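Local structure of restriction endonuclease (Mycobacterium sp., 4F0Q) at residues K19-V25 against I216-R222; N99-D103 against V190-D194; L286-Y290 against C358-T362; R376-W381 against R449-V453. The protein cleaves DNA in response to cytosine methylation, working as a tetrameric, modification-dependent restriction endonuclease. One frame throughout, in Å; residues are numbered along the deposited sequence.

Contact 1: K19-V25 against I216-R222; sequences KPRLVFV and IDGVDFR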
loop_
_atom_site.group_PDB
_atom_site.type_symbol
_atom_site.label_atom_id
_atom_site.label_comp_id
_atom_site.label_asym_id
_atom_site.label_seq_id
_atom_site.Cartn_x
_atom_site.Cartn_y
_atom_site.Cartn_z
ATOM N N LYS A 19 13.936 -43.143 -20.001
ATOM C CA LYS A 19 14.279 -42.037 -20.886
ATOM C C LYS A 19 13.399 -40.819 -20.625
ATOM O O LYS A 19 12.179 -40.887 -20.774
ATOM C CB LYS A 19 14.162 -42.462 -22.350
ATOM C CG LYS A 19 14.657 -41.419 -23.336
ATOM C CD LYS A 19 16.144 -41.169 -23.161
ATOM C CE LYS A 19 16.643 -40.093 -24.110
ATOM N NZ LYS A 19 18.100 -39.836 -23.936
ATOM N N PRO A 20 14.020 -39.696 -20.233
ATOM C CA PRO A 20 13.295 -38.458 -19.926
ATOM C C PRO A 20 12.758 -37.780 -21.182
ATOM O O PRO A 20 13.476 -37.677 -22.176
ATOM C CB PRO A 20 14.371 -37.567 -19.284
ATOM C CG PRO A 20 15.514 -38.481 -18.959
ATOM C CD PRO A 20 15.464 -39.558 -19.986
ATOM N N ARG A 21 11.509 -37.329 -21.135
ATOM C CA ARG A 21 10.942 -36.545 -22.228
ATOM C C ARG A 21 10.389 -35.214 -21.717
ATOM O O ARG A 21 9.232 -35.112 -21.306
ATOM C CB ARG A 21 9.888 -37.345 -23.004
ATOM C CG ARG A 21 8.841 -38.038 -22.151
ATOM C CD ARG A 21 7.866 -38.815 -23.019
ATOM N NE ARG A 21 6.585 -39.022 -22.352
ATOM C CZ ARG A 21 6.332 -40.015 -21.507
ATOM N NH1 ARG A 21 7.274 -40.902 -21.219
ATOM N NH2 ARG A 21 5.135 -40.119 -20.949
ATOM N N LEU A 22 11.239 -34.194 -21.747
ATOM C CA LEU A 22 10.919 -32.901 -21.158
ATOM C C LEU A 22 10.079 -32.029 -22.081
ATOM O O LEU A 22 10.471 -31.748 -23.213
ATOM C CB LEU A 22 12.206 -32.158 -20.794
ATOM C CG LEU A 22 13.229 -32.924 -19.953
ATOM C CD1 LEU A 22 14.450 -32.057 -19.686
ATOM C CD2 LEU A 22 12.609 -33.401 -18.651
ATOM N N VAL A 23 8.922 -31.600 -21.589
ATOM C CA VAL A 23 8.112 -30.622 -22.304
ATOM C C VAL A 23 8.221 -29.273 -21.599
ATOM O O VAL A 23 8.060 -29.182 -20.384
ATOM C CB VAL A 23 6.636 -31.067 -22.430
ATOM C CG1 VAL A 23 6.057 -31.422 -21.072
ATOM C CG2 VAL A 23 5.805 -29.987 -23.111
ATOM N N PHE A 24 8.520 -28.229 -22.365
ATOM C CA PHE A 24 8.733 -26.908 -21.788
ATOM C C PHE A 24 7.525 -26.001 -21.981
ATOM O O PHE A 24 6.706 -26.224 -22.869
ATOM C CB PHE A 24 9.985 -26.260 -22.384
ATOM C CG PHE A 24 11.246 -27.028 -22.118
ATOM C CD1 PHE A 24 11.981 -26.800 -20.966
ATOM C CD2 PHE A 24 11.694 -27.982 -23.016
ATOM C CE1 PHE A 24 13.141 -27.508 -20.717
ATOM C CE2 PHE A 24 12.854 -28.694 -22.772
ATOM C CZ PHE A 24 13.579 -28.456 -21.621
ATOM N N VAL A 25 7.417 -24.981 -21.136
ATOM C CA VAL A 25 6.314 -24.034 -21.226
ATOM C C VAL A 25 6.396 -23.240 -22.524
ATOM O O VAL A 25 7.351 -22.498 -22.750
ATOM C CB VAL A 25 6.301 -23.062 -20.032
ATOM C CG1 VAL A 25 5.159 -22.069 -20.173
ATOM C CG2 VAL A 25 6.187 -23.831 -18.726
ATOM N N ILE A 216 14.553 -26.665 -15.015
ATOM C CA ILE A 216 14.057 -26.515 -16.378
ATOM C C ILE A 216 12.739 -25.747 -16.369
ATOM O O ILE A 216 12.030 -25.738 -15.365
ATOM C CB ILE A 216 13.840 -27.879 -17.061
ATOM C CG1 ILE A 216 12.839 -28.720 -16.267
ATOM C CG2 ILE A 216 15.157 -28.621 -17.209
ATOM C CD1 ILE A 216 12.508 -30.046 -16.912
ATOM N N ASP A 217 12.416 -25.095 -17.480
ATOM C CA ASP A 217 11.140 -24.398 -17.593
ATOM C C ASP A 217 10.093 -25.326 -18.197
ATOM O O ASP A 217 9.614 -25.103 -19.307
ATOM C CB ASP A 217 11.277 -23.128 -18.434
ATOM C CG ASP A 217 10.028 -22.266 -18.393
ATOM O OD1 ASP A 217 9.347 -22.258 -17.347
ATOM O OD2 ASP A 217 9.723 -21.602 -19.406
ATOM N N GLY A 218 9.745 -26.372 -17.456
ATOM C CA GLY A 218 8.782 -27.352 -17.918
ATOM C C GLY A 218 8.745 -28.571 -17.018
ATOM O O GLY A 218 9.194 -28.517 -15.873
ATOM N N VAL A 219 8.210 -29.674 -17.532
ATOM C CA VAL A 219 8.095 -30.898 -16.743
ATOM C C VAL A 219 8.545 -32.139 -17.509
ATOM O O VAL A 219 8.614 -32.140 -18.740
ATOM C CB VAL A 219 6.647 -31.127 -16.248
ATOM C CG1 VAL A 219 6.223 -30.030 -15.279
ATOM C CG2 VAL A 219 5.688 -31.214 -17.423
ATOM N N ASP A 220 8.858 -33.191 -16.759
ATOM C CA ASP A 220 9.157 -34.494 -17.331
ATOM C C ASP A 220 7.868 -35.302 -17.312
ATOM O O ASP A 220 7.233 -35.437 -16.268
ATOM C CB ASP A 220 10.235 -35.201 -16.508
ATOM C CG ASP A 220 10.848 -36.389 -17.232
ATOM O OD1 ASP A 220 10.176 -36.982 -18.102
ATOM O OD2 ASP A 220 12.009 -36.733 -16.926
ATOM N N PHE A 221 7.479 -35.837 -18.465
ATOM C CA PHE A 221 6.220 -36.567 -18.567
ATOM C C PHE A 221 6.268 -37.946 -17.915
ATOM O O PHE A 221 5.252 -38.638 -17.841
ATOM C CB PHE A 221 5.760 -36.675 -20.021
ATOM C CG PHE A 221 4.543 -35.853 -20.326
ATOM C CD1 PHE A 221 3.285 -36.287 -19.941
ATOM C CD2 PHE A 221 4.655 -34.644 -20.989
ATOM C CE1 PHE A 221 2.162 -35.529 -20.215
ATOM C CE2 PHE A 221 3.535 -33.882 -21.268
ATOM C CZ PHE A 221 2.288 -34.325 -20.879
ATOM N N ARG A 222 7.445 -38.341 -17.438
ATOM C CA ARG A 222 7.579 -39.582 -16.686
ATOM C C ARG A 222 6.902 -39.450 -15.323
ATOM O O ARG A 222 6.588 -40.447 -14.674
ATOM C CB ARG A 222 9.050 -39.968 -16.527
ATOM C CG ARG A 222 9.726 -40.344 -17.835
ATOM C CD ARG A 222 11.101 -40.943 -17.601
ATOM N NE ARG A 222 12.018 -39.990 -16.983
ATOM C CZ ARG A 222 13.283 -40.260 -16.683
ATOM N NH1 ARG A 222 13.786 -41.459 -16.941
ATOM N NH2 ARG A 222 14.046 -39.333 -16.121
#

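Contact 2: N99-D103 against V190-D194; sequences NPWHD and VVQRD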
loop_
_atom_site.group_PDB
_atom_site.type_symbol
_atom_site.label_atom_id
_atom_site.label_comp_id
_atom_site.label_asym_id
_atom_site.label_seq_id
_atom_site.Cartn_x
_atom_site.Cartn_y
_atom_site.Cartn_z
ATOM N N ASN A 99 -16.620 -12.838 -24.945
ATOM C CA ASN A 99 -17.067 -13.336 -23.649
ATOM C C ASN A 99 -16.224 -12.766 -22.515
ATOM O O ASN A 99 -15.028 -13.044 -22.426
ATOM C CB ASN A 99 -17.025 -14.866 -23.622
ATOM C CG ASN A 99 -17.517 -15.443 -22.305
ATOM O OD1 ASN A 99 -18.268 -14.801 -21.572
ATOM N ND2 ASN A 99 -17.094 -16.666 -22.003
ATOM N N PRO A 100 -16.849 -11.961 -21.641
ATOM C CA PRO A 100 -16.167 -11.313 -20.514
ATOM C C PRO A 100 -15.587 -12.319 -19.524
ATOM O O PRO A 100 -14.706 -11.968 -18.738
ATOM C CB PRO A 100 -17.287 -10.508 -19.845
ATOM C CG PRO A 100 -18.308 -10.310 -20.914
ATOM C CD PRO A 100 -18.264 -11.563 -21.729
ATOM N N TRP A 101 -16.079 -13.553 -19.560
ATOM C CA TRP A 101 -15.590 -14.594 -18.664
ATOM C C TRP A 101 -14.736 -15.617 -19.405
ATOM O O TRP A 101 -14.904 -16.824 -19.235
ATOM C CB TRP A 101 -16.755 -15.278 -17.947
ATOM C CG TRP A 101 -17.478 -14.369 -17.003
ATOM C CD1 TRP A 101 -17.207 -14.178 -15.680
ATOM C CD2 TRP A 101 -18.589 -13.517 -17.312
ATOM N NE1 TRP A 101 -18.081 -13.263 -15.145
ATOM C CE2 TRP A 101 -18.941 -12.843 -16.126
ATOM C CE3 TRP A 101 -19.322 -13.262 -18.475
ATOM C CZ2 TRP A 101 -19.991 -11.931 -16.069
ATOM C CZ3 TRP A 101 -20.365 -12.356 -18.417
ATOM C CH2 TRP A 101 -20.689 -11.702 -17.222
ATOM N N HIS A 102 -13.820 -15.122 -20.230
ATOM C CA HIS A 102 -12.879 -15.982 -20.931
ATOM C C HIS A 102 -11.703 -16.295 -20.016
ATOM O O HIS A 102 -11.459 -15.579 -19.045
ATOM C CB HIS A 102 -12.382 -15.298 -22.206
ATOM C CG HIS A 102 -11.625 -14.032 -21.954
ATOM N ND1 HIS A 102 -12.241 -12.804 -21.848
ATOM C CD2 HIS A 102 -10.301 -13.804 -21.787
ATOM C CE1 HIS A 102 -11.330 -11.874 -21.627
ATOM N NE2 HIS A 102 -10.144 -12.454 -21.585
ATOM N N ASP A 103 -10.980 -17.367 -20.325
ATOM C CA ASP A 103 -9.822 -17.757 -19.529
ATOM C C ASP A 103 -8.719 -16.710 -19.628
ATOM O O ASP A 103 -8.380 -16.254 -20.720
ATOM C CB ASP A 103 -9.294 -19.120 -19.978
ATOM C CG ASP A 103 -10.344 -20.209 -19.889
ATOM O OD1 ASP A 103 -11.280 -20.070 -19.073
ATOM O OD2 ASP A 103 -10.232 -21.206 -20.633
ATOM N N VAL A 190 -19.426 -18.139 -9.294
ATOM C CA VAL A 190 -19.558 -16.961 -10.142
ATOM C C VAL A 190 -20.838 -17.052 -10.968
ATOM O O VAL A 190 -21.361 -18.140 -11.188
ATOM C CB VAL A 190 -18.328 -16.793 -11.067
ATOM C CG1 VAL A 190 -18.368 -17.799 -12.207
ATOM C CG2 VAL A 190 -18.242 -15.369 -11.603
ATOM N N VAL A 191 -21.359 -15.909 -11.397
ATOM C CA VAL A 191 -22.507 -15.892 -12.295
ATOM C C VAL A 191 -22.121 -15.221 -13.607
ATOM O O VAL A 191 -21.625 -14.095 -13.617
ATOM C CB VAL A 191 -23.722 -15.176 -11.675
ATOM C CG1 VAL A 191 -24.853 -15.079 -12.687
ATOM C CG2 VAL A 191 -24.186 -15.907 -10.426
ATOM N N GLN A 192 -22.343 -15.924 -14.711
ATOM C CA GLN A 192 -21.966 -15.426 -16.024
ATOM C C GLN A 192 -23.191 -15.168 -16.890
ATOM O O GLN A 192 -24.291 -15.626 -16.583
ATOM C CB GLN A 192 -21.040 -16.421 -16.725
ATOM C CG GLN A 192 -19.842 -16.839 -15.897
ATOM C CD GLN A 192 -18.929 -17.792 -16.637
ATOM O OE1 GLN A 192 -18.152 -18.525 -16.027
ATOM N NE2 GLN A 192 -19.015 -17.785 -17.961
ATOM N N ARG A 193 -22.985 -14.429 -17.976
ATOM C CA ARG A 193 -24.053 -14.126 -18.918
ATOM C C ARG A 193 -23.574 -14.337 -20.350
ATOM O O ARG A 193 -22.497 -13.874 -20.724
ATOM C CB ARG A 193 -24.533 -12.684 -18.735
ATOM C CG ARG A 193 -25.690 -12.297 -19.642
ATOM C CD ARG A 193 -26.078 -10.838 -19.466
ATOM N NE ARG A 193 -27.203 -10.471 -20.322
ATOM C CZ ARG A 193 -27.080 -10.053 -21.578
ATOM N NH1 ARG A 193 -25.879 -9.945 -22.130
ATOM N NH2 ARG A 193 -28.159 -9.742 -22.285
ATOM N N ASP A 194 -24.371 -15.046 -21.142
ATOM C CA ASP A 194 -24.072 -15.235 -22.555
ATOM C C ASP A 194 -24.561 -14.012 -23.321
ATOM O O ASP A 194 -25.764 -13.771 -23.404
ATOM C CB ASP A 194 -24.755 -16.501 -23.081
ATOM C CG ASP A 194 -24.210 -16.951 -24.429
ATOM O OD1 ASP A 194 -23.697 -16.107 -25.192
ATOM O OD2 ASP A 194 -24.299 -18.160 -24.727
HETATM O O HOH W 1 -20.353 -16.156 -20.585
HETATM O O HOH W 2 -17.165 -19.402 -19.134
#

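Contact 3: L286-Y290 against C358-T362; sequences LQTLY and CIQPT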
loop_
_atom_site.group_PDB
_atom_site.type_symbol
_atom_site.label_atom_id
_atom_site.label_comp_id
_atom_site.label_asym_id
_atom_site.label_seq_id
_atom_site.Cartn_x
_atom_site.Cartn_y
_atom_site.Cartn_z
ATOM N N LEU A 286 -14.635 0.766 -26.131
ATOM C CA LEU A 286 -13.751 1.873 -25.785
ATOM C C LEU A 286 -14.067 3.121 -26.601
ATOM O O LEU A 286 -14.027 4.236 -26.083
ATOM C CB LEU A 286 -12.289 1.474 -25.985
ATOM C CG LEU A 286 -11.264 2.540 -25.599
ATOM C CD1 LEU A 286 -11.397 2.901 -24.126
ATOM C CD2 LEU A 286 -9.860 2.060 -25.915
ATOM N N GLN A 287 -14.375 2.930 -27.880
ATOM C CA GLN A 287 -14.754 4.046 -28.741
ATOM C C GLN A 287 -16.029 4.705 -28.233
ATOM O O GLN A 287 -16.131 5.934 -28.187
ATOM C CB GLN A 287 -14.928 3.581 -30.188
ATOM C CG GLN A 287 -13.625 3.184 -30.860
ATOM C CD GLN A 287 -12.602 4.302 -30.841
ATOM O OE1 GLN A 287 -11.440 4.090 -30.493
ATOM N NE2 GLN A 287 -13.028 5.501 -31.217
ATOM N N THR A 288 -16.995 3.880 -27.841
ATOM C CA THR A 288 -18.234 4.376 -27.258
ATOM C C THR A 288 -17.946 5.173 -25.989
ATOM O O THR A 288 -18.495 6.256 -25.786
ATOM C CB THR A 288 -19.201 3.225 -26.925
ATOM O OG1 THR A 288 -19.454 2.453 -28.105
ATOM C CG2 THR A 288 -20.516 3.769 -26.393
ATOM N N LEU A 289 -17.069 4.634 -25.145
ATOM C CA LEU A 289 -16.705 5.285 -23.890
ATOM C C LEU A 289 -16.038 6.638 -24.113
ATOM O O LEU A 289 -16.300 7.593 -23.384
ATOM C CB LEU A 289 -15.793 4.381 -23.054
ATOM C CG LEU A 289 -16.426 3.119 -22.460
ATOM C CD1 LEU A 289 -15.395 2.315 -21.681
ATOM C CD2 LEU A 289 -17.609 3.478 -21.576
ATOM N N TYR A 290 -15.174 6.719 -25.121
ATOM C CA TYR A 290 -14.502 7.976 -25.427
ATOM C C TYR A 290 -15.467 9.003 -26.006
ATOM O O TYR A 290 -15.468 10.163 -25.594
ATOM C CB TYR A 290 -13.329 7.770 -26.387
ATOM C CG TYR A 290 -12.794 9.073 -26.936
ATOM C CD1 TYR A 290 -12.133 9.974 -26.112
ATOM C CD2 TYR A 290 -12.964 9.411 -28.272
ATOM C CE1 TYR A 290 -11.651 11.171 -26.603
ATOM C CE2 TYR A 290 -12.485 10.606 -28.773
ATOM C CZ TYR A 290 -11.828 11.481 -27.933
ATOM O OH TYR A 290 -11.347 12.673 -28.423
ATOM N N CYS A 358 -10.165 11.279 -19.797
ATOM C CA CYS A 358 -10.744 10.773 -21.034
ATOM C C CYS A 358 -10.150 11.465 -22.256
ATOM O O CYS A 358 -10.654 12.496 -22.705
ATOM C CB CYS A 358 -12.264 10.947 -21.019
ATOM S SG CYS A 358 -13.094 10.382 -22.519
ATOM N N ILE A 359 -9.074 10.895 -22.786
ATOM C CA ILE A 359 -8.447 11.408 -23.996
ATOM C C ILE A 359 -8.678 10.433 -25.140
ATOM O O ILE A 359 -9.276 9.375 -24.946
ATOM C CB ILE A 359 -6.934 11.597 -23.811
ATOM C CG1 ILE A 359 -6.271 10.260 -23.470
ATOM C CG2 ILE A 359 -6.654 12.630 -22.731
ATOM C CD1 ILE A 359 -4.773 10.349 -23.279
ATOM N N GLN A 360 -8.208 10.796 -26.331
ATOM C CA GLN A 360 -8.275 9.907 -27.485
ATOM C C GLN A 360 -7.590 8.587 -27.163
ATOM O O GLN A 360 -6.494 8.578 -26.601
ATOM C CB GLN A 360 -7.606 10.551 -28.701
ATOM C CG GLN A 360 -8.400 11.675 -29.347
ATOM C CD GLN A 360 -9.463 11.169 -30.305
ATOM O OE1 GLN A 360 -10.301 11.935 -30.781
ATOM N NE2 GLN A 360 -9.430 9.873 -30.598
ATOM N N PRO A 361 -8.239 7.464 -27.507
ATOM C CA PRO A 361 -7.683 6.125 -27.274
ATOM C C PRO A 361 -6.296 5.965 -27.892
ATOM O O PRO A 361 -5.494 5.169 -27.406
ATOM C CB PRO A 361 -8.686 5.208 -27.976
ATOM C CG PRO A 361 -9.970 5.959 -27.921
ATOM C CD PRO A 361 -9.593 7.404 -28.085
ATOM N N THR A 362 -6.025 6.725 -28.949
ATOM C CA THR A 362 -4.719 6.709 -29.598
ATOM C C THR A 362 -3.731 7.633 -28.886
ATOM O O THR A 362 -2.519 7.435 -28.965
ATOM C CB THR A 362 -4.823 7.118 -31.079
ATOM O OG1 THR A 362 -5.443 8.407 -31.179
ATOM C CG2 THR A 362 -5.653 6.106 -31.852
#

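Contact 4: R376-W381 against R449-V453; sequences RLRRGW and RPEEV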
loop_
_atom_site.group_PDB
_atom_site.type_symbol
_atom_site.label_atom_id
_atom_site.label_comp_id
_atom_site.label_asym_id
_atom_site.label_seq_id
_atom_site.Cartn_x
_atom_site.Cartn_y
_atom_site.Cartn_z
ATOM N N ARG A 376 1.051 13.434 -4.892
ATOM C CA ARG A 376 0.043 13.591 -3.850
ATOM C C ARG A 376 0.072 12.438 -2.849
ATOM O O ARG A 376 -0.464 12.550 -1.746
ATOM C CB ARG A 376 -1.348 13.699 -4.475
ATOM C CG ARG A 376 -1.618 15.021 -5.171
ATOM C CD ARG A 376 -1.766 16.143 -4.160
ATOM N NE ARG A 376 -2.786 15.836 -3.162
ATOM C CZ ARG A 376 -4.082 16.083 -3.319
ATOM N NH1 ARG A 376 -4.522 16.644 -4.437
ATOM N NH2 ARG A 376 -4.939 15.769 -2.358
ATOM N N LEU A 377 0.701 11.335 -3.237
ATOM C CA LEU A 377 0.711 10.132 -2.412
ATOM C C LEU A 377 1.664 10.226 -1.226
ATOM O O LEU A 377 2.799 10.684 -1.356
ATOM C CB LEU A 377 1.053 8.903 -3.256
ATOM C CG LEU A 377 0.052 8.510 -4.342
ATOM C CD1 LEU A 377 0.539 7.283 -5.096
ATOM C CD2 LEU A 377 -1.323 8.263 -3.741
ATOM N N ARG A 378 1.185 9.786 -0.068
ATOM C CA ARG A 378 2.018 9.646 1.115
ATOM C C ARG A 378 2.278 8.165 1.335
ATOM O O ARG A 378 1.812 7.329 0.562
ATOM C CB ARG A 378 1.313 10.232 2.338
ATOM C CG ARG A 378 0.975 11.705 2.211
ATOM C CD ARG A 378 0.189 12.187 3.416
ATOM N NE ARG A 378 -0.125 13.608 3.326
ATOM C CZ ARG A 378 -0.860 14.267 4.214
ATOM N NH1 ARG A 378 -1.364 13.632 5.262
ATOM N NH2 ARG A 378 -1.093 15.563 4.052
ATOM N N ARG A 379 3.023 7.831 2.383
ATOM C CA ARG A 379 3.230 6.430 2.724
ATOM C C ARG A 379 1.932 5.831 3.254
ATOM O O ARG A 379 1.244 6.439 4.075
ATOM C CB ARG A 379 4.359 6.266 3.741
ATOM C CG ARG A 379 4.216 7.134 4.972
ATOM C CD ARG A 379 5.317 6.850 5.969
ATOM N NE ARG A 379 5.373 7.875 7.003
ATOM C CZ ARG A 379 6.251 7.884 8.000
ATOM N NH1 ARG A 379 7.151 6.917 8.105
ATOM N NH2 ARG A 379 6.225 8.864 8.891
ATOM N N GLY A 380 1.596 4.642 2.769
ATOM C CA GLY A 380 0.345 4.004 3.129
ATOM C C GLY A 380 -0.759 4.383 2.166
ATOM O O GLY A 380 -1.912 3.995 2.343
ATOM N N TRP A 381 -0.403 5.156 1.145
ATOM C CA TRP A 381 -1.346 5.543 0.106
ATOM C C TRP A 381 -0.953 4.915 -1.222
ATOM O O TRP A 381 0.231 4.744 -1.510
ATOM C CB TRP A 381 -1.390 7.065 -0.052
ATOM C CG TRP A 381 -2.051 7.793 1.076
ATOM C CD1 TRP A 381 -2.395 7.284 2.294
ATOM C CD2 TRP A 381 -2.455 9.165 1.087
ATOM N NE1 TRP A 381 -2.984 8.257 3.064
ATOM C CE2 TRP A 381 -3.035 9.423 2.344
ATOM C CE3 TRP A 381 -2.382 10.205 0.154
ATOM C CZ2 TRP A 381 -3.538 10.673 2.694
ATOM C CZ3 TRP A 381 -2.881 11.447 0.503
ATOM C CH2 TRP A 381 -3.452 11.670 1.761
ATOM N N ARG A 449 -11.134 15.569 3.293
ATOM C CA ARG A 449 -9.745 15.186 3.083
ATOM C C ARG A 449 -9.684 13.699 2.756
ATOM O O ARG A 449 -10.518 12.929 3.231
ATOM C CB ARG A 449 -8.920 15.470 4.340
ATOM C CG ARG A 449 -8.874 16.928 4.760
ATOM C CD ARG A 449 -8.061 17.090 6.036
ATOM N NE ARG A 449 -7.892 18.488 6.418
ATOM C CZ ARG A 449 -7.224 18.894 7.494
ATOM N NH1 ARG A 449 -6.661 18.003 8.301
ATOM N NH2 ARG A 449 -7.119 20.188 7.765
ATOM N N PRO A 450 -8.701 13.289 1.938
ATOM C CA PRO A 450 -8.522 11.876 1.589
ATOM C C PRO A 450 -8.383 10.995 2.829
ATOM O O PRO A 450 -8.960 9.910 2.877
ATOM C CB PRO A 450 -7.214 11.879 0.795
ATOM C CG PRO A 450 -7.152 13.238 0.196
ATOM C CD PRO A 450 -7.746 14.158 1.225
ATOM N N GLU A 451 -7.634 11.476 3.818
ATOM C CA GLU A 451 -7.424 10.754 5.070
ATOM C C GLU A 451 -8.742 10.331 5.716
ATOM O O GLU A 451 -8.863 9.224 6.250
ATOM C CB GLU A 451 -6.619 11.616 6.049
ATOM C CG GLU A 451 -5.215 11.988 5.575
ATOM C CD GLU A 451 -5.199 13.152 4.597
ATOM O OE1 GLU A 451 -6.286 13.642 4.228
ATOM O OE2 GLU A 451 -4.096 13.580 4.198
ATOM N N GLU A 452 -9.737 11.210 5.641
ATOM C CA GLU A 452 -11.049 10.957 6.229
ATOM C C GLU A 452 -11.709 9.681 5.699
ATOM O O GLU A 452 -12.657 9.175 6.301
ATOM C CB GLU A 452 -11.974 12.162 6.023
ATOM C CG GLU A 452 -11.461 13.453 6.651
ATOM C CD GLU A 452 -12.386 14.637 6.414
ATOM O OE1 GLU A 452 -13.608 14.501 6.636
ATOM O OE2 GLU A 452 -11.889 15.707 6.004
ATOM N N VAL A 453 -11.198 9.155 4.586
ATOM C CA VAL A 453 -11.727 7.915 4.020
ATOM C C VAL A 453 -11.523 6.740 4.978
ATOM O O VAL A 453 -12.161 5.697 4.840
ATOM C CB VAL A 453 -11.099 7.588 2.646
ATOM C CG1 VAL A 453 -9.781 6.847 2.817
ATOM C CG2 VAL A 453 -12.061 6.767 1.801
#

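Contact 1: K19-V25 against I216-R222
V23 and V219 face each other as the hydrogen-bonded pair of a short two-stranded antiparallel sheet, with V23 N to V219 O and V219 N to V23 O both 2.9 Å. V25 N adds a third firm backbone bond to the carbonyl of D217, the centre of an inverse gamma turn, and F221 N reaches R21 O only weakly. In one of the two flanking non-hydrogen-bonded pairs, F24 and G218 bring their CA atoms to 3.9 Å, and D217 O lies at the edge of the F24 ring.

Apolar contacts occupy both faces. Beside V219, V23 CG1 sits between the backbone N and the carbonyl carbon (chi1 53°) and touches F221 CD2 at 3.5 Å. On the L22 face CD2 meets I216 CD1; the F24 ring crosses I216 at about a right angle, CE1 by I216 CB.

Polar groups close the far end. D220 OD1 caps the helix start by accepting from R222 N at 3.1 Å and takes a weak bond from R21 N; D220 OD2 forms a salt bridge with R222 NE. The R222 guanidinium lies with one face over P20 CG, and its NH1 continues to A17 O. R21 crosses F221 at about a right angle, its NE 3.4 Å from F221 CB; the guanidinium and ring planes are nearly parallel (14°) but the groups do not stack. R21 NH2 forms a salt bridge with D225 and NE a hydrogen bond to L51 O.

F178 of strand 175-193 packs on V23 and V219, and L51 of helix 48-52 on V23 and F221. F24 and I216 rest on L125 of the second subunit, and helix 222-227 leads off from the capped end.

Contact 2: N99-D103 against V190-D194
W101 lays its indole over the Q192 side chain. Q192 CG stands 3.7 Å from the centroid of the five-membered ring and only 14° off its normal, a CH-pi contact over the face. The two side chains run past each other in opposite directions, with ring and amide planes 12° apart, which brings Q192 NE2 to 3.4 Å from W101 CB. The six-membered ring reaches along the strand backbone, where W101 CZ3 approaches R193 N at 3.4 Å and W101 CZ2 lies near V191 O. V190 CG2 touches the pyrrole end more loosely. P100 CB lies over the opposite face, so the indole is held between its own preceding proline and the strand.

No direct hydrogen bond joins the segments; two waters do. One donates to N99 OD1 at 2.7 Å and to R193 O, and the other accepts from Q192 NE2 at 2.7 Å with a weak link to W101 O. The loop thus packs against the end of strand 175-193 in the N-terminal region, with A424 of helix 411-425 also touching W101 and F115 meeting its ring at about 90°.

Q192 OE1 is bound by N203 ND2 on strand 200-210, while NE2 uses water. With both ends of the amide engaged, its flat group is held roughly parallel to the indole, and the contact probably rests on dispersion and on water bridges.

Contact 3: L286-Y290 against C358-T362
Y290 CG stands anti to the backbone N (chi1 168°), which swings the phenol from helix 281-292 across the loop 358-362. Q360 starts away from the helix, but its chain bends at chi2 (-83°) and brings the amide back to the phenol end. There Y290 OH donates a weak hydrogen bond to Q360 OE1 at 2.7 Å, the ring and amide planes 52° apart.

One face of the Y290 ring receives two CH-pi contacts from consecutive residues: Q360 CA and P361 CD each lie 4.0 Å from the ring centroid, both offset toward the rim. I359 O comes within 3.1 Å of Y290 CD1. C358 SG approaches the ring obliquely, 5.0 Å from its centroid, in a sulfur-aromatic contact. One turn back along the helix, L286 CD2 meets P361 CB at 3.9 Å, and Q287 OE1 touches P361 CG at 3.5 Å.

The loop directly follows strand 347-357 of the endonuclease-family sheet, whose end supplies Q355 and A356 to the magnesium site; the C358 side chain is about 8 Å from the ion. L289, pointing elsewhere on the helix, packs on L414 and V418 of helix 411-425.

A single weak hydrogen bond is the direct polar link between the segments, so the loop lies on the helix chiefly through the aromatic face and the proline ring.

Contact 4: R376-W381 against R449-V453
E451 reaches W381 and R378 through one bent side chain. From CB, its CG lies beside the backbone N and meets W381 CZ2 at 3.6 Å, lying in the plane of the indole at its edge. A bend at chi2 (80°) then turns the carboxylate toward the arginine: E451 CD stays 3.5 Å from W381 CZ2, and OE2 comes to 3.2 Å from W381 CH2, near the ring plane. The same OE2 forms a salt bridge with R378 NH1 at 2.9 Å. OE2 sits above the flat face of the guanidinium, so the pairing is electrostatic and not a directed hydrogen bond.

R378 to W381 form a type II beta turn, with G380 at its third position, leading into strand 381-387 of the five-stranded sheet of this PD-(D/E)XK-clan endonuclease region. W381 packs on V351 and L353 of the adjacent strand 347-357, and R378 CB lies over one face of its indole.

P450 CB touches W381 CH2 at 3.9 Å, and P450 also rests on I336 of strand 335-342. Tetramer neighbours close in: Q403 of the third subunit packs on W381 and E451, and R449 NH2 makes a salt bridge with D106 of the fourth subunit.

The four contacts spread over both halves of the chain. Contact 1 ties the N-terminal strand to 218-220, and contact 2 falls within the sequence it spans, the two centres 33 Å apart on opposite sides of the chain's centre. Contacts 3 and 4 follow in the endonuclease region, their centres 29 Å apart; strand 347-357 leads into the loop of contact 3 and packs on W381 of contact 4. Helix 411-425 touches both contact 2 and contact 3, whose centres are 24 Å apart, so it bridges the N-terminal and endonuclease regions. Contacts 1, 2 and 4 also meet other subunits, so these three lie at or near subunit interfaces of the tetramer.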